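Side-chain contacts in endoglucanase (Uncultured bacterium, PDB 3X17), which probably hydrolyses internal beta-1,4-glucosidic bonds of cellulose, as a family 9 endoglucanase that carries an N-terminal Ig-like domain: residues K196-Y201 against D221-V226; T190-L195 against W282-R287; P30-L35 against Q465-L470; S420-P425 against V472-K477. One frame throughout, in Å; residues are numbered along the deposited sequence.

Contact 1: residues K196-Y201 against D221-V226; sequences KAYELY and DILDEV. With CA (calcium ion), chain D.
Y198 is the one residue of K196-Y201 that makes close contact with D221-V226. It packs against I222 and L223. L223 CD1 lies over one face of the Y198 ring, 4.1 Å from its centroid. This is a CH-pi contact, with CD1 only 15° off the ring normal and nearer the rim than the middle. The other methyl, L223 CD2, comes to 3.9 Å from Y198 CG. I222 adds its CG2 branch, 3.8 Å from Y198 CD1, at a slant to the ring. With chi1 at 171°, the Y198 ring extends opposite the backbone N, toward the second helix. The two isobutyl methyls and the I222 methyl form the tight part, and both aliphatic residues are buried.

Y198 as a whole is less enclosed and stays partly exposed, although F205, P220 and F292 from loops also touch it. On the next residue, E199, the side chain leads off from the contact. There E199 OE1 takes a salt bridge from K196 NZ at 2.7 Å, met from above the carboxylate plane, and a second from R287.

The helix 221-235 begins beside a calcium site. D221 OD1 and D224 OD2 bind the ion, the latter at 2.5 Å. D207, E214, N217 and V219, all from the loop linking the two helices, complete the site. The chemistry is thus divided. Apolar contact without a hydrogen bond joins helix 184-200 to helix 221-235, while the metal ties the start of the second helix to the loop before it.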
loop_
_atom_site.group_PDB
_atom_site.type_symbol
_atom_site.label_atom_id
_atom_site.label_comp_id
_atom_site.label_asym_id
_atom_site.label_seq_id
_atom_site.Cartn_x
_atom_site.Cartn_y
_atom_site.Cartn_z
ATOM N N LYS A 196 -7.655 8.307 -3.831
ATOM C CA LYS A 196 -8.405 7.521 -4.811
ATOM C C LYS A 196 -9.307 6.526 -4.109
ATOM O O LYS A 196 -10.395 6.231 -4.589
ATOM C CB LYS A 196 -7.414 6.775 -5.715
ATOM C CG LYS A 196 -7.970 6.359 -7.039
ATOM C CD LYS A 196 -8.524 7.554 -7.818
ATOM C CE LYS A 196 -9.591 7.051 -8.794
ATOM N NZ LYS A 196 -10.362 8.209 -9.353
ATOM N N ALA A 197 -8.801 5.914 -3.034
ATOM C CA ALA A 197 -9.633 5.089 -2.175
ATOM C C ALA A 197 -10.886 5.862 -1.754
ATOM O O ALA A 197 -11.990 5.309 -1.743
ATOM C CB ALA A 197 -8.863 4.640 -0.940
ATOM N N TYR A 198 -10.691 7.084 -1.277
ATOM C CA TYR A 198 -11.811 7.849 -0.804
ATOM C C TYR A 198 -12.745 8.206 -1.946
ATOM O O TYR A 198 -13.947 8.049 -1.833
ATOM C CB TYR A 198 -11.398 9.120 -0.065
ATOM C CG TYR A 198 -12.613 10.002 0.210
ATOM C CD1 TYR A 198 -13.464 9.731 1.294
ATOM C CD2 TYR A 198 -13.006 10.975 -0.704
ATOM C CE1 TYR A 198 -14.600 10.498 1.523
ATOM C CE2 TYR A 198 -14.181 11.705 -0.517
ATOM C CZ TYR A 198 -14.966 11.456 0.588
ATOM O OH TYR A 198 -16.093 12.189 0.769
ATOM N N GLU A 199 -12.180 8.637 -3.064
ATOM C CA GLU A 199 -12.962 9.043 -4.227
ATOM C C GLU A 199 -13.866 7.921 -4.752
ATOM O O GLU A 199 -15.001 8.157 -5.116
ATOM C CB GLU A 199 -12.019 9.492 -5.351
ATOM C CG GLU A 199 -12.728 10.176 -6.514
ATOM C CD GLU A 199 -11.760 10.914 -7.401
ATOM O OE1 GLU A 199 -10.690 10.345 -7.737
ATOM O OE2 GLU A 199 -12.073 12.060 -7.794
ATOM N N LEU A 200 -13.326 6.717 -4.849
ATOM C CA LEU A 200 -14.080 5.574 -5.343
ATOM C C LEU A 200 -14.989 4.968 -4.275
ATOM O O LEU A 200 -16.068 4.509 -4.597
ATOM C CB LEU A 200 -13.140 4.497 -5.931
ATOM C CG LEU A 200 -12.597 4.869 -7.311
ATOM C CD1 LEU A 200 -11.521 3.862 -7.780
ATOM C CD2 LEU A 200 -13.776 5.014 -8.340
ATOM N N TYR A 201 -14.616 5.070 -3.005
ATOM C CA TYR A 201 -15.401 4.429 -1.945
ATOM C C TYR A 201 -15.742 5.362 -0.781
ATOM O O TYR A 201 -15.480 5.036 0.374
ATOM C CB TYR A 201 -14.658 3.191 -1.429
ATOM C CG TYR A 201 -14.132 2.291 -2.544
ATOM C CD1 TYR A 201 -15.001 1.597 -3.367
ATOM C CD2 TYR A 201 -12.770 2.156 -2.775
ATOM C CE1 TYR A 201 -14.528 0.792 -4.394
ATOM C CE2 TYR A 201 -12.284 1.332 -3.766
ATOM C CZ TYR A 201 -13.160 0.665 -4.584
ATOM O OH TYR A 201 -12.676 -0.156 -5.571
ATOM N N ASP A 221 -12.208 11.644 7.890
ATOM C CA ASP A 221 -10.923 11.588 8.569
ATOM C C ASP A 221 -9.809 11.177 7.612
ATOM O O ASP A 221 -8.686 11.622 7.756
ATOM C CB ASP A 221 -10.981 10.602 9.747
ATOM C CG ASP A 221 -11.657 11.197 10.959
ATOM O OD1 ASP A 221 -12.132 12.340 10.847
ATOM O OD2 ASP A 221 -11.761 10.515 11.994
ATOM N N ILE A 222 -10.104 10.279 6.677
ATOM C CA ILE A 222 -9.088 9.843 5.709
ATOM C C ILE A 222 -8.562 11.063 4.957
ATOM O O ILE A 222 -7.369 11.161 4.697
ATOM C CB ILE A 222 -9.621 8.785 4.689
ATOM C CG1 ILE A 222 -8.464 8.223 3.815
ATOM C CG2 ILE A 222 -10.646 9.412 3.772
ATOM C CD1 ILE A 222 -7.386 7.487 4.601
ATOM N N LEU A 223 -9.424 12.060 4.736
ATOM C CA LEU A 223 -9.004 13.311 4.080
ATOM C C LEU A 223 -8.214 14.237 5.004
ATOM O O LEU A 223 -7.237 14.834 4.588
ATOM C CB LEU A 223 -10.199 14.066 3.473
ATOM C CG LEU A 223 -10.967 13.291 2.391
ATOM C CD1 LEU A 223 -12.025 14.166 1.750
ATOM C CD2 LEU A 223 -10.011 12.715 1.357
ATOM N N ASP A 224 -8.560 14.271 6.281
ATOM C CA ASP A 224 -7.689 14.915 7.255
ATOM C C ASP A 224 -6.307 14.277 7.259
ATOM O O ASP A 224 -5.306 14.981 7.325
ATOM C CB ASP A 224 -8.289 14.884 8.651
ATOM C CG ASP A 224 -9.551 15.719 8.751
ATOM O OD1 ASP A 224 -9.560 16.881 8.264
ATOM O OD2 ASP A 224 -10.564 15.155 9.197
ATOM N N GLU A 225 -6.238 12.948 7.187
ATOM C CA GLU A 225 -4.918 12.321 7.216
ATOM C C GLU A 225 -4.131 12.721 5.969
ATOM O O GLU A 225 -2.970 13.121 6.064
ATOM C CB GLU A 225 -4.991 10.802 7.310
ATOM C CG GLU A 225 -3.609 10.179 7.634
ATOM C CD GLU A 225 -3.121 10.587 9.031
ATOM O OE1 GLU A 225 -3.959 10.581 9.967
ATOM O OE2 GLU A 225 -1.941 10.981 9.169
ATOM N N VAL A 226 -4.738 12.511 4.803
ATOM C CA VAL A 226 -4.151 12.938 3.544
ATOM C C VAL A 226 -3.654 14.374 3.632
ATOM O O VAL A 226 -2.596 14.698 3.108
ATOM C CB VAL A 226 -5.156 12.830 2.380
ATOM C CG1 VAL A 226 -4.697 13.680 1.198
ATOM C CG2 VAL A 226 -5.339 11.351 1.969
HETATM CA CA CA D . -12.705 14.774 10.327
#

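Contact 2: residues T190-L195 against W282-R287; sequences TAAQLL and WAMAAR
Two helices of the (alpha/alpha)6 barrel meet here, A192 and L195 of helix 184-200 packing against M284 and A285 of helix 272-288. M284 lies against A192 with its sulfur and its methyl. Its SD lies 3.8 Å from A192 CB. The chain then bends at chi3 (81°), and this brings CE to 3.3 Å from the backbone O of A192. The methionine end therefore lies along the A192 backbone as well as on its methyl.

L195 answers from the other helix. Its CD1 branch does the touching: it lies 3.8 Å from M284 CB and 4.1 Å from A285 CB. The same methyl also rests 3.8 Å from the backbone N of A285. The L195 and M284 side chains pass each other at a slant. The axes of the short segments come within 9.7 Å of each other.

These segments run in nearly the same sense, at 27° to each other. In the sequence helix 221-235 comes between the two helices, so the parallel course fits the up-and-down order of such a barrel. That intervening helix also packs on both sides of the contact: its L230 touches A191 and A285, and its F234 stacks with W282.

No hydrogen bond crosses between the segments, and the four touching residues are all buried. Helix 337-351 covers the methionine side, where W342 touches both A192 and M284. One turn further along, the R287 guanidinium lies over M284 CA and makes a salt bridge with E346.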
loop_
_atom_site.group_PDB
_atom_site.type_symbol
_atom_site.label_atom_id
_atom_site.label_comp_id
_atom_site.label_asym_id
_atom_site.label_seq_id
_atom_site.Cartn_x
_atom_site.Cartn_y
_atom_site.Cartn_z
ATOM N N THR A 190 1.547 7.880 -1.968
ATOM C CA THR A 190 0.734 7.384 -0.876
ATOM C C THR A 190 -0.497 8.268 -0.738
ATOM O O THR A 190 -1.623 7.776 -0.745
ATOM C CB THR A 190 1.542 7.417 0.447
ATOM O OG1 THR A 190 2.542 6.395 0.395
ATOM C CG2 THR A 190 0.630 7.162 1.661
ATOM N N ALA A 191 -0.297 9.583 -0.714
ATOM C CA ALA A 191 -1.436 10.494 -0.555
ATOM C C ALA A 191 -2.432 10.350 -1.722
ATOM O O ALA A 191 -3.660 10.301 -1.519
ATOM C CB ALA A 191 -0.961 11.916 -0.425
ATOM N N ALA A 192 -1.889 10.214 -2.928
ATOM C CA ALA A 192 -2.717 10.027 -4.143
ATOM C C ALA A 192 -3.568 8.784 -4.012
ATOM O O ALA A 192 -4.721 8.784 -4.426
ATOM C CB ALA A 192 -1.840 9.915 -5.386
ATOM N N GLN A 193 -2.975 7.702 -3.508
ATOM C CA GLN A 193 -3.695 6.448 -3.406
ATOM C C GLN A 193 -4.765 6.450 -2.303
ATOM O O GLN A 193 -5.855 5.929 -2.498
ATOM C CB GLN A 193 -2.754 5.248 -3.274
ATOM C CG GLN A 193 -1.941 4.930 -4.503
ATOM C CD GLN A 193 -0.910 3.826 -4.247
ATOM O OE1 GLN A 193 -1.176 2.647 -4.464
ATOM N NE2 GLN A 193 0.282 4.219 -3.819
ATOM N N LEU A 194 -4.496 7.079 -1.169
ATOM C CA LEU A 194 -5.570 7.268 -0.186
ATOM C C LEU A 194 -6.693 8.121 -0.780
ATOM O O LEU A 194 -7.883 7.853 -0.564
ATOM C CB LEU A 194 -5.039 7.882 1.116
ATOM C CG LEU A 194 -3.877 7.143 1.802
ATOM C CD1 LEU A 194 -3.433 7.939 3.056
ATOM C CD2 LEU A 194 -4.212 5.678 2.201
ATOM N N LEU A 195 -6.322 9.113 -1.576
ATOM C CA LEU A 195 -7.320 10.007 -2.140
ATOM C C LEU A 195 -8.244 9.213 -3.058
ATOM O O LEU A 195 -9.462 9.414 -3.063
ATOM C CB LEU A 195 -6.659 11.137 -2.945
ATOM C CG LEU A 195 -6.226 12.380 -2.159
ATOM C CD1 LEU A 195 -5.410 13.274 -3.085
ATOM C CD2 LEU A 195 -7.426 13.162 -1.603
ATOM N N TRP A 282 -1.449 16.956 -5.402
ATOM C CA TRP A 282 -2.112 18.220 -5.100
ATOM C C TRP A 282 -3.297 18.483 -6.042
ATOM O O TRP A 282 -4.297 19.059 -5.623
ATOM C CB TRP A 282 -1.154 19.396 -5.245
ATOM C CG TRP A 282 -0.168 19.536 -4.148
ATOM C CD1 TRP A 282 -0.352 19.238 -2.818
ATOM C CD2 TRP A 282 1.172 20.029 -4.269
ATOM N NE1 TRP A 282 0.813 19.466 -2.122
ATOM C CE2 TRP A 282 1.745 20.006 -2.974
ATOM C CE3 TRP A 282 1.959 20.444 -5.350
ATOM C CZ2 TRP A 282 3.061 20.403 -2.732
ATOM C CZ3 TRP A 282 3.287 20.824 -5.107
ATOM C CH2 TRP A 282 3.809 20.826 -3.816
ATOM N N ALA A 283 -3.108 18.260 -7.336
ATOM C CA ALA A 283 -4.219 18.470 -8.288
ATOM C C ALA A 283 -5.378 17.506 -8.014
ATOM O O ALA A 283 -6.543 17.881 -8.123
ATOM C CB ALA A 283 -3.751 18.337 -9.718
ATOM N N MET A 284 -5.067 16.249 -7.698
ATOM C CA MET A 284 -6.089 15.355 -7.156
ATOM C C MET A 284 -6.825 15.924 -5.940
ATOM O O MET A 284 -8.018 15.752 -5.810
ATOM C CB MET A 284 -5.506 13.983 -6.825
ATOM C CG MET A 284 -5.235 13.153 -8.052
ATOM S SD MET A 284 -4.281 11.686 -7.632
ATOM C CE MET A 284 -5.604 10.634 -7.020
ATOM N N ALA A 285 -6.091 16.482 -4.985
ATOM C CA ALA A 285 -6.710 16.952 -3.744
ATOM C C ALA A 285 -7.590 18.149 -4.054
ATOM O O ALA A 285 -8.609 18.375 -3.383
ATOM C CB ALA A 285 -5.642 17.339 -2.717
ATOM N N ALA A 286 -7.161 18.944 -5.031
ATOM C CA ALA A 286 -7.940 20.109 -5.441
ATOM C C ALA A 286 -9.339 19.669 -5.889
ATOM O O ALA A 286 -10.323 20.342 -5.601
ATOM C CB ALA A 286 -7.222 20.874 -6.552
ATOM N N ARG A 287 -9.424 18.549 -6.564
ATOM C CA ARG A 287 -10.671 18.041 -7.050
ATOM C C ARG A 287 -11.447 17.443 -5.907
ATOM O O ARG A 287 -12.613 17.634 -5.795
ATOM C CB ARG A 287 -10.439 16.998 -8.141
ATOM C CG ARG A 287 -11.612 16.123 -8.467
ATOM C CD ARG A 287 -11.209 14.694 -8.678
ATOM N NE ARG A 287 -10.080 14.638 -9.544
ATOM C CZ ARG A 287 -9.172 13.681 -9.600
ATOM N NH1 ARG A 287 -9.233 12.619 -8.859
ATOM N NH2 ARG A 287 -8.203 13.813 -10.453
#

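Contact 3: residues P30-L35 against Q465-L470; sequences PKQAVL and QLDYVL
Q32 and D467 meet through a single direct hydrogen bond. Q32 NE2 donates to D467 OD2 at 2.7 Å, and the bond is nearly straight, with an N-H...O angle of 168°. The acceptor lies in the plane of the Q32 amide. On the other side, OD2 is met on its anti side, a little out of the carboxylate plane. Amide and carboxylate are strongly turned against each other, their planes 75° apart. The Q32 side chain has CG between the backbone N and the carbonyl carbon (chi1 59°) and is extended beyond it, and this carries the amide across to the helix.

A water makes the second kind of link. It donates to D467 OD2 at 2.7 Å and to P30 O at 2.9 Å. It also accepts from the backbone N of Q32 at 3.2 Å. OD2 thus has two donors, one from the side chain and one from the water that bridges to the backbone at P30 and Q32, where the strand begins.

Van der Waals contact is slight. Q32 NE2 also lies 3.4 Å from D467 CB, and the two segments bury only 88 Å² together.

The contact joins the N-terminal Ig-like domain, through strand 32-37, to helix 456-469 of the catalytic domain. Outside partners fix both groups: R85 bonds to Q32 OE1, and N21 bonds to D467 OD1. Both carboxylate oxygens therefore have donors. This is consistent with D467 being ionised although buried, and it makes this part of the domain interface polar and directional.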
loop_
_atom_site.group_PDB
_atom_site.type_symbol
_atom_site.label_atom_id
_atom_site.label_comp_id
_atom_site.label_asym_id
_atom_site.label_seq_id
_atom_site.Cartn_x
_atom_site.Cartn_y
_atom_site.Cartn_z
ATOM N N PRO A 30 -16.882 -14.709 -1.746
ATOM C CA PRO A 30 -16.254 -16.035 -1.755
ATOM C C PRO A 30 -15.364 -16.233 -0.540
ATOM O O PRO A 30 -14.853 -15.266 0.007
ATOM C CB PRO A 30 -15.428 -16.042 -3.046
ATOM C CG PRO A 30 -15.973 -14.865 -3.865
ATOM C CD PRO A 30 -16.458 -13.865 -2.874
ATOM N N LYS A 31 -15.265 -17.460 -0.054
ATOM C CA LYS A 31 -14.567 -17.720 1.211
ATOM C C LYS A 31 -13.676 -18.948 1.083
ATOM O O LYS A 31 -14.173 -20.079 1.062
ATOM C CB LYS A 31 -15.560 -17.878 2.370
ATOM C CG LYS A 31 -16.662 -16.798 2.441
ATOM C CD LYS A 31 -17.619 -17.060 3.623
ATOM C CE LYS A 31 -18.736 -15.989 3.718
ATOM N NZ LYS A 31 -19.522 -15.787 2.446
ATOM N N GLN A 32 -12.381 -18.729 0.865
ATOM C CA GLN A 32 -11.448 -19.833 0.606
ATOM C C GLN A 32 -10.829 -20.387 1.892
ATOM O O GLN A 32 -10.636 -19.653 2.862
ATOM C CB GLN A 32 -10.349 -19.390 -0.358
ATOM C CG GLN A 32 -9.511 -18.187 0.139
ATOM C CD GLN A 32 -8.431 -17.785 -0.867
ATOM O OE1 GLN A 32 -7.727 -18.645 -1.413
ATOM N NE2 GLN A 32 -8.282 -16.471 -1.102
ATOM N N ALA A 33 -10.531 -21.685 1.898
ATOM C CA ALA A 33 -9.579 -22.249 2.849
ATOM C C ALA A 33 -8.653 -23.193 2.100
ATOM O O ALA A 33 -9.040 -23.832 1.113
ATOM C CB ALA A 33 -10.305 -22.999 3.988
ATOM N N VAL A 34 -7.387 -23.161 2.462
ATOM C CA VAL A 34 -6.389 -23.812 1.642
ATOM C C VAL A 34 -5.677 -24.772 2.555
ATOM O O VAL A 34 -5.235 -24.388 3.641
ATOM C CB VAL A 34 -5.407 -22.808 1.013
ATOM C CG1 VAL A 34 -4.227 -23.516 0.361
ATOM C CG2 VAL A 34 -6.122 -21.923 0.001
ATOM N N LEU A 35 -5.694 -26.043 2.159
ATOM C CA LEU A 35 -4.965 -27.093 2.845
ATOM C C LEU A 35 -3.614 -27.264 2.159
ATOM O O LEU A 35 -3.545 -27.645 1.000
ATOM C CB LEU A 35 -5.749 -28.413 2.764
ATOM C CG LEU A 35 -5.008 -29.622 3.369
ATOM C CD1 LEU A 35 -4.929 -29.480 4.894
ATOM C CD2 LEU A 35 -5.696 -30.943 2.990
ATOM N N GLN A 465 -5.994 -10.975 -2.596
ATOM C CA GLN A 465 -4.769 -10.272 -2.148
ATOM C C GLN A 465 -4.863 -9.845 -0.681
ATOM O O GLN A 465 -3.881 -9.942 0.070
ATOM C CB GLN A 465 -4.472 -9.050 -3.022
ATOM C CG GLN A 465 -4.369 -9.394 -4.473
ATOM C CD GLN A 465 -3.636 -10.703 -4.685
ATOM O OE1 GLN A 465 -2.543 -10.916 -4.116
ATOM N NE2 GLN A 465 -4.238 -11.613 -5.490
ATOM N N LEU A 466 -6.062 -9.447 -0.267
ATOM C CA LEU A 466 -6.351 -9.329 1.154
ATOM C C LEU A 466 -6.233 -10.662 1.899
ATOM O O LEU A 466 -5.589 -10.715 2.940
ATOM C CB LEU A 466 -7.708 -8.680 1.393
ATOM C CG LEU A 466 -7.887 -7.235 0.924
ATOM C CD1 LEU A 466 -9.361 -6.873 0.920
ATOM C CD2 LEU A 466 -7.176 -6.290 1.900
ATOM N N ASP A 467 -6.849 -11.730 1.395
ATOM C CA ASP A 467 -6.719 -13.038 2.063
ATOM C C ASP A 467 -5.254 -13.409 2.232
ATOM O O ASP A 467 -4.873 -14.005 3.237
ATOM C CB ASP A 467 -7.442 -14.183 1.315
ATOM C CG ASP A 467 -8.974 -13.978 1.221
ATOM O OD1 ASP A 467 -9.599 -13.335 2.118
ATOM O OD2 ASP A 467 -9.567 -14.538 0.270
ATOM N N TYR A 468 -4.470 -13.142 1.195
ATOM C CA TYR A 468 -3.077 -13.554 1.164
ATOM C C TYR A 468 -2.225 -12.822 2.213
ATOM O O TYR A 468 -1.496 -13.467 2.978
ATOM C CB TYR A 468 -2.479 -13.366 -0.230
ATOM C CG TYR A 468 -0.969 -13.487 -0.244
ATOM C CD1 TYR A 468 -0.350 -14.735 -0.336
ATOM C CD2 TYR A 468 -0.159 -12.352 -0.288
ATOM C CE1 TYR A 468 1.042 -14.841 -0.355
ATOM C CE2 TYR A 468 1.222 -12.457 -0.364
ATOM C CZ TYR A 468 1.819 -13.700 -0.370
ATOM O OH TYR A 468 3.200 -13.798 -0.375
ATOM N N VAL A 469 -2.398 -11.502 2.328
ATOM C CA VAL A 469 -1.611 -10.754 3.306
ATOM C C VAL A 469 -2.143 -10.969 4.710
ATOM O O VAL A 469 -1.495 -10.561 5.685
ATOM C CB VAL A 469 -1.506 -9.220 3.030
ATOM C CG1 VAL A 469 -0.810 -8.915 1.692
ATOM C CG2 VAL A 469 -2.862 -8.545 3.144
ATOM N N LEU A 470 -3.309 -11.611 4.821
ATOM C CA LEU A 470 -3.911 -11.814 6.119
ATOM C C LEU A 470 -3.942 -13.273 6.528
ATOM O O LEU A 470 -4.685 -13.647 7.432
ATOM C CB LEU A 470 -5.313 -11.183 6.207
ATOM C CG LEU A 470 -5.307 -9.653 6.235
ATOM C CD1 LEU A 470 -6.734 -9.109 6.092
ATOM C CD2 LEU A 470 -4.702 -9.125 7.536
HETATM O O HOH W 1 -11.996 -15.626 0.105
#

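Contact 4: residues S420-P425 against V472-K477; sequences SGYGVP and VNPLAK
Y422 lies across V472, N473 and P474, and its side chain can be followed atom by atom. CB starts 3.9 Å from V472 O. With CG beside the backbone N (chi1 -71°), the ring then passes over the N473-P474 peptide. CG and CD2 both face P474 CD. CD1 meets N473 CA at 3.6 Å, and CE1 meets N473 C at the same distance. On the other ring edge Y422 CE2 lies 3.6 Å from P474 CD. That carbon sits over the centre of the face, 3.6 Å from the centroid and 11° off the normal, a CH-pi contact. Further out, Y422 CZ is 3.6 Å from P474 CA. At the tip, Y422 OH touches P474 CA at 3.4 Å, and it is hydrogen-bonded to D81.

Both segments are loops of the catalytic domain, each with a type I beta turn, S420-G423 and N473-A476. P474 is the second residue of its turn, so the tyrosine packs on the turn itself. D81, by contrast, belongs to the N-terminal Ig-like domain, and L19 and A36 of that domain also touch the Y422 side chain.

Each loop is tied internally. S420 OG donates to V424 O. N473 CB points away from S420-P425, and the amide serves its own loop: OD1 accepts from K477 N, nearly straight at 173°, and weakly from L475 N. N473 ND2 donates to K477 O at 2.7 Å, on a lone pair in the carbonyl plane.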
loop_
_atom_site.group_PDB
_atom_site.type_symbol
_atom_site.label_atom_id
_atom_site.label_comp_id
_atom_site.label_asym_id
_atom_site.label_seq_id
_atom_site.Cartn_x
_atom_site.Cartn_y
_atom_site.Cartn_z
ATOM N N SER A 420 -1.180 -19.388 -9.638
ATOM C CA SER A 420 -0.624 -19.226 -8.301
ATOM C C SER A 420 -1.519 -19.834 -7.242
ATOM O O SER A 420 -2.593 -19.323 -6.943
ATOM C CB SER A 420 -0.383 -17.749 -7.987
ATOM O OG SER A 420 0.159 -17.591 -6.680
ATOM N N GLY A 421 -1.041 -20.897 -6.622
ATOM C CA GLY A 421 -1.893 -21.650 -5.724
ATOM C C GLY A 421 -2.443 -20.787 -4.605
ATOM O O GLY A 421 -3.600 -20.912 -4.251
ATOM N N TYR A 422 -1.633 -19.874 -4.067
ATOM C CA TYR A 422 -2.103 -19.054 -2.952
ATOM C C TYR A 422 -2.836 -17.767 -3.343
ATOM O O TYR A 422 -3.182 -16.967 -2.460
ATOM C CB TYR A 422 -0.960 -18.719 -2.008
ATOM C CG TYR A 422 -0.483 -19.889 -1.204
ATOM C CD1 TYR A 422 -1.161 -20.278 -0.033
ATOM C CD2 TYR A 422 0.621 -20.619 -1.604
ATOM C CE1 TYR A 422 -0.719 -21.327 0.728
ATOM C CE2 TYR A 422 1.064 -21.703 -0.858
ATOM C CZ TYR A 422 0.382 -22.063 0.300
ATOM O OH TYR A 422 0.885 -23.066 1.111
ATOM N N GLY A 423 -2.984 -17.506 -4.641
ATOM C CA GLY A 423 -3.620 -16.262 -5.065
ATOM C C GLY A 423 -2.670 -15.124 -5.415
ATOM O O GLY A 423 -2.992 -14.298 -6.248
ATOM N N VAL A 424 -1.489 -15.094 -4.799
ATOM C CA VAL A 424 -0.581 -13.944 -4.942
ATOM C C VAL A 424 -0.037 -13.898 -6.357
ATOM O O VAL A 424 0.452 -14.899 -6.856
ATOM C CB VAL A 424 0.586 -13.970 -3.907
ATOM C CG1 VAL A 424 1.386 -15.261 -4.003
ATOM C CG2 VAL A 424 1.518 -12.766 -4.123
ATOM N N PRO A 425 -0.254 -12.777 -7.060
ATOM C CA PRO A 425 0.074 -12.693 -8.489
ATOM C C PRO A 425 1.547 -12.432 -8.738
ATOM O O PRO A 425 1.905 -11.582 -9.564
ATOM C CB PRO A 425 -0.793 -11.525 -8.991
ATOM C CG PRO A 425 -1.150 -10.747 -7.757
ATOM C CD PRO A 425 -0.792 -11.512 -6.537
ATOM N N VAL A 472 -3.468 -16.253 4.152
ATOM C CA VAL A 472 -3.560 -17.262 3.099
ATOM C C VAL A 472 -2.264 -17.329 2.294
ATOM O O VAL A 472 -2.177 -16.842 1.172
ATOM C CB VAL A 472 -4.842 -17.116 2.197
ATOM C CG1 VAL A 472 -4.934 -18.293 1.174
ATOM C CG2 VAL A 472 -6.102 -17.143 3.066
ATOM N N ASN A 473 -1.251 -17.950 2.888
ATOM C CA ASN A 473 0.106 -17.958 2.341
ATOM C C ASN A 473 0.898 -19.081 3.023
ATOM O O ASN A 473 0.469 -19.611 4.049
ATOM C CB ASN A 473 0.774 -16.594 2.561
ATOM C CG ASN A 473 0.916 -16.243 4.042
ATOM O OD1 ASN A 473 1.540 -16.984 4.804
ATOM N ND2 ASN A 473 0.275 -15.146 4.467
ATOM N N PRO A 474 2.027 -19.492 2.437
ATOM C CA PRO A 474 2.535 -20.774 2.921
ATOM C C PRO A 474 3.097 -20.690 4.338
ATOM O O PRO A 474 3.425 -21.718 4.916
ATOM C CB PRO A 474 3.664 -21.103 1.936
ATOM C CG PRO A 474 3.907 -19.845 1.167
ATOM C CD PRO A 474 2.622 -19.115 1.146
ATOM N N LEU A 475 3.283 -19.468 4.857
ATOM C CA LEU A 475 3.804 -19.266 6.227
ATOM C C LEU A 475 2.669 -19.072 7.228
ATOM O O LEU A 475 2.902 -18.860 8.415
ATOM C CB LEU A 475 4.740 -18.055 6.265
ATOM C CG LEU A 475 5.959 -18.195 5.353
ATOM C CD1 LEU A 475 6.761 -16.913 5.362
ATOM C CD2 LEU A 475 6.836 -19.461 5.685
ATOM N N ALA A 476 1.428 -19.101 6.739
ATOM C CA ALA A 476 0.292 -18.913 7.603
ATOM C C ALA A 476 0.458 -17.620 8.408
ATOM O O ALA A 476 0.178 -17.586 9.623
ATOM C CB ALA A 476 0.147 -20.130 8.547
ATOM N N LYS A 477 0.989 -16.592 7.747
ATOM C CA LYS A 477 1.397 -15.355 8.429
ATOM C C LYS A 477 0.428 -14.241 8.092
ATOM O O LYS A 477 0.116 -14.014 6.913
ATOM C CB LYS A 477 2.787 -14.933 7.959
ATOM C CG LYS A 477 3.440 -13.799 8.800
ATOM C CD LYS A 477 3.979 -14.330 10.138
ATOM C CE LYS A 477 4.448 -13.190 11.068
ATOM N NZ LYS A 477 4.448 -13.595 12.537
#

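How the contacts relate
The contacts form two pairs. Contacts 1 and 2 share helix 184-200 in the barrel, their centres 8 Å apart. Both are apolar and lack hydrogen bonds between their segments. Contact 2 is buried throughout, while contact 1 includes a partly exposed tyrosine and borders a calcium site. V226 and L223 of contact 1 pack on L194 and L195 of contact 2. Contacts 3 and 4, also 8 Å apart, lie across the chain's centre from contact 2, near the Ig-like domain. Contact 3 is polar, water-bridged and partly buried; contact 4 is a buried ring on a turn. Probable hydrogen bonds D467 O to V472 N and Y468 O to N473 ND2 join them.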